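Local atomic coordinates of protein-L-isoaspartate(D-aspartate) O-methyltransferase (Sulfolobus tokodaii, PDB entry 1VBF), a protein that probably methylates L-isoaspartyl residues of damaged proteins, using S-adenosyl-L-methionine as methyl donor, and so helps their repair or degradation. Residues S26-E31 and I81-A86; A39-A44 and A55-I60; F61-L66 and V139-A144; Q171-V176 and G189-G194. One frame throughout, in Å; residues are numbered along the deposited sequence.

Contact 1 of 4, residues S26-E31 and I81-A86; sequences SLFLPE and IGYYTA
Phe28 has CG anti to its carbonyl carbon (chi1 -57°), which turns the ring in over the start of helix 83-91. Tyr83 has CG anti to its backbone N (chi1 172°), so its ring turns an edge to the Phe28 face. The two rings form an edge-to-face, or T-shaped, pair. The edge of Tyr83 meets the face of Phe28, with the planes at 76° and the ring centroids 5.9 Å apart. The backbone joins in: Tyr83 CA sits over the Phe28 face, 3.9 Å from the ring centroid, as a CH-pi contact. At the rim of that ring, Phe28 CD2 lies 3.3 Å from Ile81 O, close to the ring plane. The tip is met by a methyl group, with Phe28 CZ 3.6 Å from Ala86 CB. Ile81 takes the crowded first torsion, with CG1 between the backbone N and the carbonyl carbon. Its CD1 then reaches Leu29 CD2 at 3.7 Å and also touches Phe28 CB. Gly82 is the N-cap of helix 83-91; with phi positive, a side chain here would run into the preceding carbonyl oxygen. Segment 81-86 continues from the glycine-rich turn after strand 73-77, a hallmark of class I methyltransferases. Val23 and Leu112 also pack on Phe28. The two segments share no hydrogen bond. Aromatic and methyl surfaces, with the backbone of residues 81 to 83 against the Phe28 ring, therefore hold the loop against the helix start, and the carbonyl oxygen of Phe28 is bonded by Tyr107 OH of helix 102-109.

Contact 2 of 4, residues A39-A44 and A55-I60; sequences AHTHEA and ALNLGI
The imidazole of His42 has one face turned to Asn57. Asn57 CB lies over that face, displaced toward the rim, 4.2 Å from the centroid of the His42 ring in a CH-pi contact. The side chains run side by side in the same direction, with the imidazole and amide planes 30° apart. The amide nitrogen Asn57 ND2 comes near His42 CE1 and NE2 but makes no hydrogen bond with NE2, because the angle is poor. The first torsion of His42 (chi1 -70°) swings the ring back toward the helix, although its CB points away. Thr41 CG2 also packs against Asn57 CB at 3.4 Å. The Thr41 hydroxyl, OG1, lies against Leu56 CD1 at 3.9 Å. Backbone polarity is met separately. Asn57 N donates to Thr41 O at 3.0 Å in a nearly straight bond of 171°, the donor standing above the carbonyl plane. Leu56 N instead donates a hydrogen bond to a water, which in turn donates to Glu43 O; both water bonds are 2.7 Å. The CA of Ala55 makes a further C-H contact with Glu43 O at 3.4 Å, and Ala55 CB rests on His42 O. Ile7 of helix 4-10 touches both Thr41 and Leu56, and Glu43 packs on Pro49 of the second subunit. The arrangement is a helix N-terminus with N-cap Ala55, whose first N-H groups are taken up by a type I beta turn, His40 to Glu43, and a bridging water.

Contact 3 of 4, residues F61-L66 and V139-A144; sequences FMLDEL and VVWATA
Helix 56-65 packs here on the central sheet of the Rossmann-like methyltransferase fold, against the end of strand 135-140 and the residues just after it. The first kind of contact is Met-aromatic. Met62 is a selenomethionine, and its SE lies 4.6 Å from the centroid of the six-membered ring of Trp141. The approach is oblique, 54° off the ring normal. CG of Met62 is anti to the carbonyl carbon, and the chain bends at its last torsion (chi3 -111°). This folds the terminal CE to the edge of the indole, near its plane, next to CZ3. The second kind is apolar contact. Leu63 crosses the indole at about a right angle and sets its CD2 at the ring edge, 3.8 Å from Trp141 CZ2. Leu63 CD2 also lies 4.4 Å from Val139 CG1, a loose contact. Leu66 CG lies 4.0 Å from Val139 CG2, side chain against side chain. Hydrogen bonding plays no part between the two segments. Polar groups find partners in other elements: Leu66 O accepts from Arg137 NH1, and Trp141 NE1 makes a weak bond to Glu76 OE2. The indole also stacks with the ring of Tyr84 from helix 83-91, whose Leu87 and Ile88 touch Leu63. The place of Trp141 is set partly by its own torsion, with CG anti to the carbonyl carbon (chi1 -62°). One face of the Trp141 ring is met from within its own segment by Val139 CG1, 3.7 Å above the plane and off-centre.

Contact 4 of 4, residues Q171-V176 and G189-G194; sequences QKLYKV and GEVMFG
A beta hairpin made of strands 171-177 and 184-191 forms this contact, which reaches on past the second strand to Phe193. Gln171 and Val191 are an antiparallel hydrogen-bonded pair. Gln171 N donates a hydrogen bond to Val191 O at 2.8 Å, in the carbonyl plane. The return bond, Val191 N to Gln171 O, is 3.0 Å long, and here the donor stands above the carbonyl plane. Lys172 and Glu190 follow as a non-hydrogen-bonded pair, with their side chains on the opposite face of the sheet from Gln171 and Val191. Leu173 N donates to Gly189 O at 2.9 Å, nearly along the C=O axis. Segments 171-176 and 189-191 run at 125° to each other, well short of strictly antiparallel. In the seven-stranded sheet the order is 3-2-1-4-5-6-7, so within this chain the hairpin forms one margin. Most class I methyltransferases instead insert the last strand between the fifth and sixth; the exchanged order is a known trait of isoaspartyl methyltransferases. Beyond Val191 the Gln171 side chain takes over the pairing. Its chain bends at the second torsion (chi2 84°), bringing OE1 onto Phe193 N at 2.7 Å. That bond is straight, 167°, and uses a lone pair of the amide oxygen. Gln171 NE2 donates to Gly168 O, so both ends of the amide are held. On the same face, Leu173 CB meets Val191 CG1 at 3.9 Å, and Leu58 and Met62 of helix 56-65 cover these side chains. On the other face, Lys172 NZ donates to Tyr174 OH at 3.2 Å.

How the contacts relate
Contacts 1 and 3 are buried and made mainly of aromatic and aliphatic contacts, with no hydrogen bond between their segments. Contacts 2 and 4 are partly exposed and rely on backbone hydrogen bonds, helped by a water in contact 2 and an amide side chain in contact 4. Helix 56-65 is common to contacts 2 and 3, its start serving one and its end the other. Tyr84, on the helix of contact 1, reaches both. Contacts 3 and 4 are close, their centres about 8 Å apart, and Glu65 forms a salt bridge with Lys175. Contacts 1 and 4 lie on opposite sides of the chain's centre. Contacts 1, 2 and 4 also touch the second subunit; contact 3 stays within the chain.

Contact 1 of 4, residues S26-E31 and I81-A86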
loop_
_atom_site.group_PDB
_atom_site.type_symbol
_atom_site.label_atom_id
_atom_site.label_comp_id
_atom_site.label_asym_id
_atom_site.label_seq_id
_atom_site.Cartn_x
_atom_site.Cartn_y
_atom_site.Cartn_z
ATOM N N SER B 26 41.179 4.319 3.189
ATOM C CA SER B 26 41.268 3.537 1.967
ATOM C C SER B 26 41.995 2.217 2.258
ATOM O O SER B 26 41.922 1.254 1.475
ATOM C CB SER B 26 42.003 4.328 0.889
ATOM O OG SER B 26 43.273 4.719 1.360
ATOM N N LEU B 27 42.691 2.180 3.392
ATOM C CA LEU B 27 43.422 0.993 3.810
ATOM C C LEU B 27 42.503 -0.119 4.326
ATOM O O LEU B 27 42.944 -1.256 4.532
ATOM C CB LEU B 27 44.456 1.350 4.885
ATOM C CG LEU B 27 45.937 1.547 4.486
ATOM C CD1 LEU B 27 46.098 2.013 3.028
ATOM C CD2 LEU B 27 46.556 2.558 5.454
ATOM N N PHE B 28 41.231 0.186 4.548
ATOM C CA PHE B 28 40.345 -0.850 5.013
ATOM C C PHE B 28 39.308 -1.153 3.964
ATOM O O PHE B 28 38.491 -2.053 4.144
ATOM C CB PHE B 28 39.655 -0.433 6.287
ATOM C CG PHE B 28 40.584 -0.065 7.386
ATOM C CD1 PHE B 28 41.280 1.137 7.343
ATOM C CD2 PHE B 28 40.718 -0.885 8.505
ATOM C CE1 PHE B 28 42.098 1.522 8.404
ATOM C CE2 PHE B 28 41.532 -0.509 9.569
ATOM C CZ PHE B 28 42.221 0.705 9.520
ATOM N N LEU B 29 39.340 -0.399 2.867
ATOM C CA LEU B 29 38.394 -0.594 1.772
ATOM C C LEU B 29 38.990 -1.403 0.623
ATOM O O LEU B 29 40.174 -1.258 0.312
ATOM C CB LEU B 29 37.925 0.765 1.252
ATOM C CG LEU B 29 37.031 1.588 2.184
ATOM C CD1 LEU B 29 36.906 3.002 1.645
ATOM C CD2 LEU B 29 35.645 0.939 2.323
ATOM N N PRO B 30 38.176 -2.261 -0.025
ATOM C CA PRO B 30 38.626 -3.098 -1.150
ATOM C C PRO B 30 39.054 -2.199 -2.311
ATOM O O PRO B 30 38.894 -0.978 -2.248
ATOM C CB PRO B 30 37.378 -3.914 -1.522
ATOM C CG PRO B 30 36.501 -3.813 -0.338
ATOM C CD PRO B 30 36.735 -2.429 0.196
ATOM N N GLU B 31 39.571 -2.807 -3.372
ATOM C CA GLU B 31 40.023 -2.081 -4.555
ATOM C C GLU B 31 38.884 -1.299 -5.221
ATOM O O GLU B 31 38.986 -0.092 -5.475
ATOM C CB GLU B 31 40.617 -3.092 -5.542
ATOM C CG GLU B 31 41.073 -2.542 -6.895
ATOM C CD GLU B 31 42.101 -1.429 -6.759
ATOM O OE1 GLU B 31 42.751 -1.351 -5.679
ATOM O OE2 GLU B 31 42.257 -0.645 -7.734
ATOM N N ILE B 81 34.732 -4.012 8.370
ATOM C CA ILE B 81 36.052 -3.842 7.772
ATOM C C ILE B 81 37.103 -3.275 8.712
ATOM O O ILE B 81 38.212 -3.007 8.297
ATOM C CB ILE B 81 35.992 -2.955 6.519
ATOM C CG1 ILE B 81 35.672 -1.511 6.911
ATOM C CG2 ILE B 81 34.952 -3.489 5.559
ATOM C CD1 ILE B 81 35.766 -0.529 5.751
ATOM N N GLY B 82 36.757 -3.068 9.973
ATOM C CA GLY B 82 37.737 -2.582 10.934
ATOM C C GLY B 82 38.080 -1.111 11.009
ATOM O O GLY B 82 38.772 -0.705 11.946
ATOM N N TYR B 83 37.611 -0.306 10.054
ATOM C CA TYR B 83 37.897 1.132 10.059
ATOM C C TYR B 83 37.432 1.911 11.309
ATOM O O TYR B 83 38.195 2.711 11.883
ATOM C CB TYR B 83 37.302 1.789 8.825
ATOM C CG TYR B 83 37.411 3.285 8.874
ATOM C CD1 TYR B 83 38.644 3.915 8.735
ATOM C CD2 TYR B 83 36.303 4.071 9.136
ATOM C CE1 TYR B 83 38.780 5.324 8.858
ATOM C CE2 TYR B 83 36.416 5.488 9.271
ATOM C CZ TYR B 83 37.657 6.107 9.129
ATOM O OH TYR B 83 37.769 7.484 9.239
ATOM N N TYR B 84 36.190 1.710 11.734
ATOM C CA TYR B 84 35.750 2.436 12.915
ATOM C C TYR B 84 36.435 1.842 14.147
ATOM O O TYR B 84 36.599 2.519 15.175
ATOM C CB TYR B 84 34.216 2.394 13.073
ATOM C CG TYR B 84 33.470 3.076 11.950
ATOM C CD1 TYR B 84 32.768 2.335 11.016
ATOM C CD2 TYR B 84 33.521 4.462 11.785
ATOM C CE1 TYR B 84 32.146 2.927 9.954
ATOM C CE2 TYR B 84 32.890 5.078 10.708
ATOM C CZ TYR B 84 32.205 4.298 9.800
ATOM O OH TYR B 84 31.570 4.885 8.738
ATOM N N THR B 85 36.843 0.577 14.027
ATOM C CA THR B 85 37.512 -0.095 15.120
ATOM C C THR B 85 38.838 0.640 15.295
ATOM O O THR B 85 39.158 1.084 16.397
ATOM C CB THR B 85 37.750 -1.584 14.812
ATOM O OG1 THR B 85 36.611 -2.118 14.131
ATOM C CG2 THR B 85 37.955 -2.372 16.111
ATOM N N ALA B 86 39.596 0.791 14.208
ATOM C CA ALA B 86 40.860 1.530 14.260
ATOM C C ALA B 86 40.723 2.924 14.929
ATOM O O ALA B 86 41.484 3.236 15.843
ATOM C CB ALA B 86 41.439 1.686 12.856
#

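Contact 2 of 4, residues A39-A44 and A55-I60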
loop_
_atom_site.group_PDB
_atom_site.type_symbol
_atom_site.label_atom_id
_atom_site.label_comp_id
_atom_site.label_asym_id
_atom_site.label_seq_id
_atom_site.Cartn_x
_atom_site.Cartn_y
_atom_site.Cartn_z
ATOM N N ALA B 39 34.891 10.396 -0.411
ATOM C CA ALA B 39 33.941 10.955 -1.379
ATOM C C ALA B 39 32.642 10.140 -1.333
ATOM O O ALA B 39 32.689 8.921 -1.153
ATOM C CB ALA B 39 34.535 10.919 -2.765
ATOM N N HIS B 40 31.494 10.798 -1.499
ATOM C CA HIS B 40 30.197 10.107 -1.447
ATOM C C HIS B 40 29.986 9.668 -0.025
ATOM O O HIS B 40 29.353 8.660 0.270
ATOM C CB HIS B 40 30.190 8.910 -2.392
ATOM C CG HIS B 40 30.376 9.304 -3.818
ATOM N ND1 HIS B 40 29.400 9.967 -4.531
ATOM C CD2 HIS B 40 31.464 9.256 -4.622
ATOM C CE1 HIS B 40 29.880 10.314 -5.712
ATOM N NE2 HIS B 40 31.131 9.898 -5.793
ATOM N N THR B 41 30.520 10.494 0.852
ATOM C CA THR B 41 30.492 10.294 2.278
ATOM C C THR B 41 29.156 9.915 2.941
ATOM O O THR B 41 29.127 9.451 4.090
ATOM C CB THR B 41 31.115 11.540 2.897
ATOM O OG1 THR B 41 32.516 11.299 3.057
ATOM C CG2 THR B 41 30.499 11.899 4.208
ATOM N N HIS B 42 28.057 10.073 2.211
ATOM C CA HIS B 42 26.747 9.774 2.764
ATOM C C HIS B 42 26.223 8.406 2.372
ATOM O O HIS B 42 25.156 8.005 2.814
ATOM C CB HIS B 42 25.726 10.858 2.373
ATOM C CG HIS B 42 25.946 12.181 3.049
ATOM N ND1 HIS B 42 26.897 13.088 2.627
ATOM C CD2 HIS B 42 25.354 12.744 4.132
ATOM C CE1 HIS B 42 26.882 14.146 3.420
ATOM N NE2 HIS B 42 25.956 13.964 4.344
ATOM N N GLU B 43 26.961 7.675 1.553
ATOM C CA GLU B 43 26.486 6.360 1.168
ATOM C C GLU B 43 27.136 5.206 1.925
ATOM O O GLU B 43 28.273 5.305 2.375
ATOM C CB GLU B 43 26.730 6.122 -0.297
ATOM C CG GLU B 43 26.203 7.162 -1.198
ATOM C CD GLU B 43 26.580 6.844 -2.620
ATOM O OE1 GLU B 43 26.175 5.766 -3.118
ATOM O OE2 GLU B 43 27.300 7.666 -3.227
ATOM N N ALA B 44 26.402 4.104 2.035
ATOM C CA ALA B 44 26.886 2.899 2.694
ATOM C C ALA B 44 27.525 2.107 1.580
ATOM O O ALA B 44 26.968 2.028 0.494
ATOM C CB ALA B 44 25.740 2.118 3.297
ATOM N N ALA B 55 27.755 4.666 6.440
ATOM C CA ALA B 55 28.206 5.857 5.751
ATOM C C ALA B 55 29.170 6.595 6.669
ATOM O O ALA B 55 28.938 6.697 7.889
ATOM C CB ALA B 55 27.036 6.731 5.434
ATOM N N LEU B 56 30.241 7.119 6.078
ATOM C CA LEU B 56 31.251 7.828 6.836
ATOM C C LEU B 56 30.668 8.965 7.645
ATOM O O LEU B 56 31.034 9.159 8.815
ATOM C CB LEU B 56 32.331 8.391 5.920
ATOM C CG LEU B 56 33.806 8.276 6.352
ATOM C CD1 LEU B 56 34.608 9.405 5.708
ATOM C CD2 LEU B 56 33.949 8.364 7.848
ATOM N N ASN B 57 29.781 9.736 7.019
ATOM C CA ASN B 57 29.181 10.850 7.725
ATOM C C ASN B 57 28.417 10.337 8.946
ATOM O O ASN B 57 28.469 10.925 10.028
ATOM C CB ASN B 57 28.260 11.635 6.799
ATOM C CG ASN B 57 28.463 13.162 6.927
ATOM O OD1 ASN B 57 28.256 13.757 8.000
ATOM N ND2 ASN B 57 28.877 13.798 5.824
ATOM N N LEU B 58 27.724 9.220 8.789
ATOM C CA LEU B 58 26.981 8.666 9.901
ATOM C C LEU B 58 27.932 8.147 10.978
ATOM O O LEU B 58 27.799 8.516 12.162
ATOM C CB LEU B 58 26.088 7.539 9.414
ATOM C CG LEU B 58 24.641 7.594 9.880
ATOM C CD1 LEU B 58 24.070 6.244 9.715
ATOM C CD2 LEU B 58 24.533 7.972 11.331
ATOM N N GLY B 59 28.877 7.286 10.564
ATOM C CA GLY B 59 29.864 6.715 11.482
ATOM C C GLY B 59 30.634 7.708 12.358
ATOM O O GLY B 59 30.772 7.534 13.581
ATOM N N ILE B 60 31.139 8.764 11.738
ATOM C CA ILE B 60 31.890 9.770 12.478
ATOM C C ILE B 60 30.983 10.486 13.471
ATOM O O ILE B 60 31.406 10.840 14.587
ATOM C CB ILE B 60 32.535 10.787 11.511
ATOM C CG1 ILE B 60 33.433 10.042 10.522
ATOM C CG2 ILE B 60 33.352 11.802 12.284
ATOM C CD1 ILE B 60 34.412 9.086 11.222
HETATM O O HOH W 1 30.487 6.175 3.567
#

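Contact 3 of 4, residues F61-L66 and V139-A144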
loop_
_atom_site.group_PDB
_atom_site.type_symbol
_atom_site.label_atom_id
_atom_site.label_comp_id
_atom_site.label_asym_id
_atom_site.label_seq_id
_atom_site.Cartn_x
_atom_site.Cartn_y
_atom_site.Cartn_z
ATOM N N PHE B 61 29.736 10.703 13.054
ATOM C CA PHE B 61 28.763 11.350 13.919
ATOM C C PHE B 61 28.506 10.461 15.146
ATOM O O PHE B 61 28.487 10.931 16.281
ATOM C CB PHE B 61 27.443 11.606 13.161
ATOM C CG PHE B 61 26.344 12.129 14.037
ATOM C CD1 PHE B 61 26.474 13.362 14.681
ATOM C CD2 PHE B 61 25.227 11.347 14.310
ATOM C CE1 PHE B 61 25.509 13.805 15.596
ATOM C CE2 PHE B 61 24.252 11.777 15.223
ATOM C CZ PHE B 61 24.396 13.006 15.870
HETATM N N MSE B 62 28.316 9.169 14.909
HETATM C CA MSE B 62 28.076 8.237 15.995
HETATM C C MSE B 62 29.243 8.168 16.973
HETATM O O MSE B 62 29.048 8.259 18.193
HETATM C CB MSE B 62 27.771 6.866 15.421
HETATM C CG MSE B 62 26.549 6.895 14.524
HETATM SE SE MSE B 62 25.905 5.153 13.981
HETATM C CE MSE B 62 26.359 5.280 12.116
ATOM N N LEU B 63 30.457 8.022 16.444
ATOM C CA LEU B 63 31.629 7.974 17.310
ATOM C C LEU B 63 31.786 9.295 18.052
ATOM O O LEU B 63 32.120 9.306 19.235
ATOM C CB LEU B 63 32.894 7.684 16.508
ATOM C CG LEU B 63 32.948 6.334 15.776
ATOM C CD1 LEU B 63 34.354 6.118 15.243
ATOM C CD2 LEU B 63 32.538 5.191 16.714
ATOM N N ASP B 64 31.526 10.409 17.372
ATOM C CA ASP B 64 31.652 11.711 18.015
ATOM C C ASP B 64 30.667 11.805 19.178
ATOM O O ASP B 64 30.975 12.359 20.237
ATOM C CB ASP B 64 31.416 12.828 16.994
ATOM C CG ASP B 64 31.981 14.183 17.449
ATOM O OD1 ASP B 64 32.900 14.207 18.312
ATOM O OD2 ASP B 64 31.521 15.229 16.921
ATOM N N GLU B 65 29.490 11.228 18.999
ATOM C CA GLU B 65 28.465 11.249 20.033
ATOM C C GLU B 65 28.739 10.255 21.158
ATOM O O GLU B 65 28.108 10.337 22.218
ATOM C CB GLU B 65 27.108 10.935 19.411
ATOM C CG GLU B 65 26.491 12.072 18.613
ATOM C CD GLU B 65 25.968 13.183 19.508
ATOM O OE1 GLU B 65 25.205 12.891 20.450
ATOM O OE2 GLU B 65 26.314 14.356 19.272
ATOM N N LEU B 66 29.668 9.322 20.917
ATOM C CA LEU B 66 30.030 8.277 21.881
ATOM C C LEU B 66 30.856 8.803 23.046
ATOM O O LEU B 66 31.010 8.120 24.074
ATOM C CB LEU B 66 30.819 7.169 21.184
ATOM C CG LEU B 66 30.401 5.688 21.300
ATOM C CD1 LEU B 66 31.592 4.852 20.891
ATOM C CD2 LEU B 66 29.964 5.297 22.704
ATOM N N VAL B 139 29.115 0.597 20.841
ATOM C CA VAL B 139 28.585 1.087 19.573
ATOM C C VAL B 139 28.086 -0.124 18.824
ATOM O O VAL B 139 28.778 -1.136 18.775
ATOM C CB VAL B 139 29.657 1.661 18.667
ATOM C CG1 VAL B 139 29.050 2.718 17.737
ATOM C CG2 VAL B 139 30.778 2.174 19.481
ATOM N N VAL B 140 26.910 -0.037 18.214
ATOM C CA VAL B 140 26.392 -1.177 17.457
ATOM C C VAL B 140 26.212 -0.671 16.044
ATOM O O VAL B 140 25.704 0.409 15.878
ATOM C CB VAL B 140 25.054 -1.659 18.066
ATOM C CG1 VAL B 140 24.689 -3.047 17.528
ATOM C CG2 VAL B 140 25.176 -1.680 19.584
ATOM N N TRP B 141 26.633 -1.427 15.037
ATOM C CA TRP B 141 26.524 -0.975 13.654
ATOM C C TRP B 141 25.454 -1.693 12.865
ATOM O O TRP B 141 25.597 -1.948 11.666
ATOM C CB TRP B 141 27.864 -1.119 12.917
ATOM C CG TRP B 141 28.983 -0.297 13.500
ATOM C CD1 TRP B 141 30.006 -0.754 14.268
ATOM C CD2 TRP B 141 29.144 1.137 13.434
ATOM N NE1 TRP B 141 30.786 0.287 14.698
ATOM C CE2 TRP B 141 30.289 1.455 14.206
ATOM C CE3 TRP B 141 28.433 2.171 12.808
ATOM C CZ2 TRP B 141 30.746 2.777 14.369
ATOM C CZ3 TRP B 141 28.896 3.500 12.977
ATOM C CH2 TRP B 141 30.039 3.779 13.752
ATOM N N ALA B 142 24.385 -2.050 13.550
ATOM C CA ALA B 142 23.256 -2.710 12.906
ATOM C C ALA B 142 22.036 -2.537 13.813
ATOM O O ALA B 142 22.156 -2.437 15.037
ATOM C CB ALA B 142 23.563 -4.175 12.654
ATOM N N THR B 143 20.863 -2.473 13.208
ATOM C CA THR B 143 19.650 -2.261 13.979
ATOM C C THR B 143 19.193 -3.517 14.741
ATOM O O THR B 143 19.416 -4.656 14.302
ATOM C CB THR B 143 18.508 -1.704 13.048
ATOM O OG1 THR B 143 17.354 -1.435 13.830
ATOM C CG2 THR B 143 18.129 -2.699 11.953
ATOM N N ALA B 144 18.574 -3.290 15.898
ATOM C CA ALA B 144 18.056 -4.372 16.740
ATOM C C ALA B 144 16.540 -4.235 16.972
ATOM O O ALA B 144 15.972 -3.152 16.830
ATOM C CB ALA B 144 18.777 -4.386 18.067
#

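Contact 4 of 4, residues Q171-V176 and G189-G194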
loop_
_atom_site.group_PDB
_atom_site.type_symbol
_atom_site.label_atom_id
_atom_site.label_comp_id
_atom_site.label_asym_id
_atom_site.label_seq_id
_atom_site.Cartn_x
_atom_site.Cartn_y
_atom_site.Cartn_z
ATOM N N GLN B 171 15.111 2.916 10.798
ATOM C CA GLN B 171 15.108 2.864 12.253
ATOM C C GLN B 171 15.464 4.179 12.899
ATOM O O GLN B 171 15.465 5.211 12.252
ATOM C CB GLN B 171 16.086 1.791 12.725
ATOM C CG GLN B 171 15.947 0.450 12.018
ATOM C CD GLN B 171 16.688 0.399 10.703
ATOM O OE1 GLN B 171 17.788 0.912 10.585
ATOM N NE2 GLN B 171 16.096 -0.241 9.713
ATOM N N LYS B 172 15.773 4.139 14.184
ATOM C CA LYS B 172 16.156 5.343 14.902
ATOM C C LYS B 172 17.478 5.104 15.616
ATOM O O LYS B 172 17.716 4.024 16.143
ATOM C CB LYS B 172 15.096 5.721 15.932
ATOM C CG LYS B 172 13.801 6.288 15.366
ATOM C CD LYS B 172 12.647 5.855 16.253
ATOM C CE LYS B 172 12.630 4.302 16.345
ATOM N NZ LYS B 172 11.724 3.743 17.396
ATOM N N LEU B 173 18.329 6.128 15.628
ATOM C CA LEU B 173 19.635 6.068 16.269
ATOM C C LEU B 173 19.445 6.494 17.725
ATOM O O LEU B 173 18.915 7.568 18.004
ATOM C CB LEU B 173 20.596 7.012 15.521
ATOM C CG LEU B 173 22.120 6.786 15.436
ATOM C CD1 LEU B 173 22.824 7.774 16.326
ATOM C CD2 LEU B 173 22.465 5.363 15.809
ATOM N N TYR B 174 19.857 5.659 18.664
ATOM C CA TYR B 174 19.682 6.030 20.057
ATOM C C TYR B 174 20.959 6.136 20.870
ATOM O O TYR B 174 21.854 5.297 20.760
ATOM C CB TYR B 174 18.790 5.037 20.787
ATOM C CG TYR B 174 17.335 5.117 20.477
ATOM C CD1 TYR B 174 16.789 4.409 19.409
ATOM C CD2 TYR B 174 16.491 5.885 21.273
ATOM C CE1 TYR B 174 15.434 4.465 19.143
ATOM C CE2 TYR B 174 15.125 5.951 21.015
ATOM C CZ TYR B 174 14.607 5.239 19.952
ATOM O OH TYR B 174 13.262 5.314 19.697
ATOM N N LYS B 175 21.023 7.171 21.701
ATOM C CA LYS B 175 22.154 7.366 22.589
ATOM C C LYS B 175 21.622 7.016 23.990
ATOM O O LYS B 175 20.780 7.717 24.563
ATOM C CB LYS B 175 22.645 8.816 22.528
ATOM C CG LYS B 175 23.848 9.089 23.413
ATOM C CD LYS B 175 24.289 10.528 23.288
ATOM C CE LYS B 175 25.434 10.825 24.224
ATOM N NZ LYS B 175 26.074 12.101 23.845
ATOM N N VAL B 176 22.124 5.921 24.534
ATOM C CA VAL B 176 21.671 5.427 25.820
ATOM C C VAL B 176 22.661 5.650 26.941
ATOM O O VAL B 176 23.810 5.239 26.834
ATOM C CB VAL B 176 21.402 3.923 25.718
ATOM C CG1 VAL B 176 20.880 3.387 27.018
ATOM C CG2 VAL B 176 20.446 3.665 24.607
ATOM N N GLY B 189 17.946 10.644 15.622
ATOM C CA GLY B 189 17.525 10.729 14.240
ATOM C C GLY B 189 17.167 9.440 13.545
ATOM O O GLY B 189 17.299 8.358 14.100
ATOM N N GLU B 190 16.704 9.565 12.311
ATOM C CA GLU B 190 16.311 8.414 11.519
ATOM C C GLU B 190 17.521 7.897 10.773
ATOM O O GLU B 190 18.309 8.681 10.264
ATOM C CB GLU B 190 15.233 8.802 10.508
ATOM C CG GLU B 190 13.817 8.902 11.047
ATOM C CD GLU B 190 12.818 9.324 9.957
ATOM O OE1 GLU B 190 12.843 8.744 8.837
ATOM O OE2 GLU B 190 12.002 10.236 10.222
ATOM N N VAL B 191 17.653 6.579 10.699
ATOM C CA VAL B 191 18.780 5.957 10.020
ATOM C C VAL B 191 18.311 4.689 9.330
ATOM O O VAL B 191 17.189 4.247 9.534
ATOM C CB VAL B 191 19.894 5.605 11.035
ATOM C CG1 VAL B 191 20.506 6.869 11.607
ATOM C CG2 VAL B 191 19.314 4.775 12.168
HETATM N N MSE B 192 19.163 4.115 8.495
HETATM C CA MSE B 192 18.818 2.878 7.807
HETATM C C MSE B 192 19.928 1.849 7.861
HETATM O O MSE B 192 20.774 1.803 6.974
HETATM C CB MSE B 192 18.484 3.141 6.358
HETATM C CG MSE B 192 17.158 3.795 6.173
HETATM SE SE MSE B 192 16.823 4.123 4.301
HETATM C CE MSE B 192 17.282 2.349 3.568
ATOM N N PHE B 193 19.916 1.010 8.890
ATOM C CA PHE B 193 20.930 -0.017 9.035
ATOM C C PHE B 193 20.361 -1.372 8.691
ATOM O O PHE B 193 19.150 -1.541 8.660
ATOM C CB PHE B 193 21.453 -0.071 10.470
ATOM C CG PHE B 193 22.363 1.056 10.830
ATOM C CD1 PHE B 193 21.861 2.331 11.037
ATOM C CD2 PHE B 193 23.732 0.843 10.980
ATOM C CE1 PHE B 193 22.703 3.381 11.393
ATOM C CE2 PHE B 193 24.589 1.899 11.336
ATOM C CZ PHE B 193 24.069 3.164 11.541
ATOM N N GLY B 194 21.255 -2.326 8.431
ATOM C CA GLY B 194 20.868 -3.692 8.138
ATOM C C GLY B 194 20.550 -4.318 9.483
ATOM O O GLY B 194 20.927 -3.786 10.535
#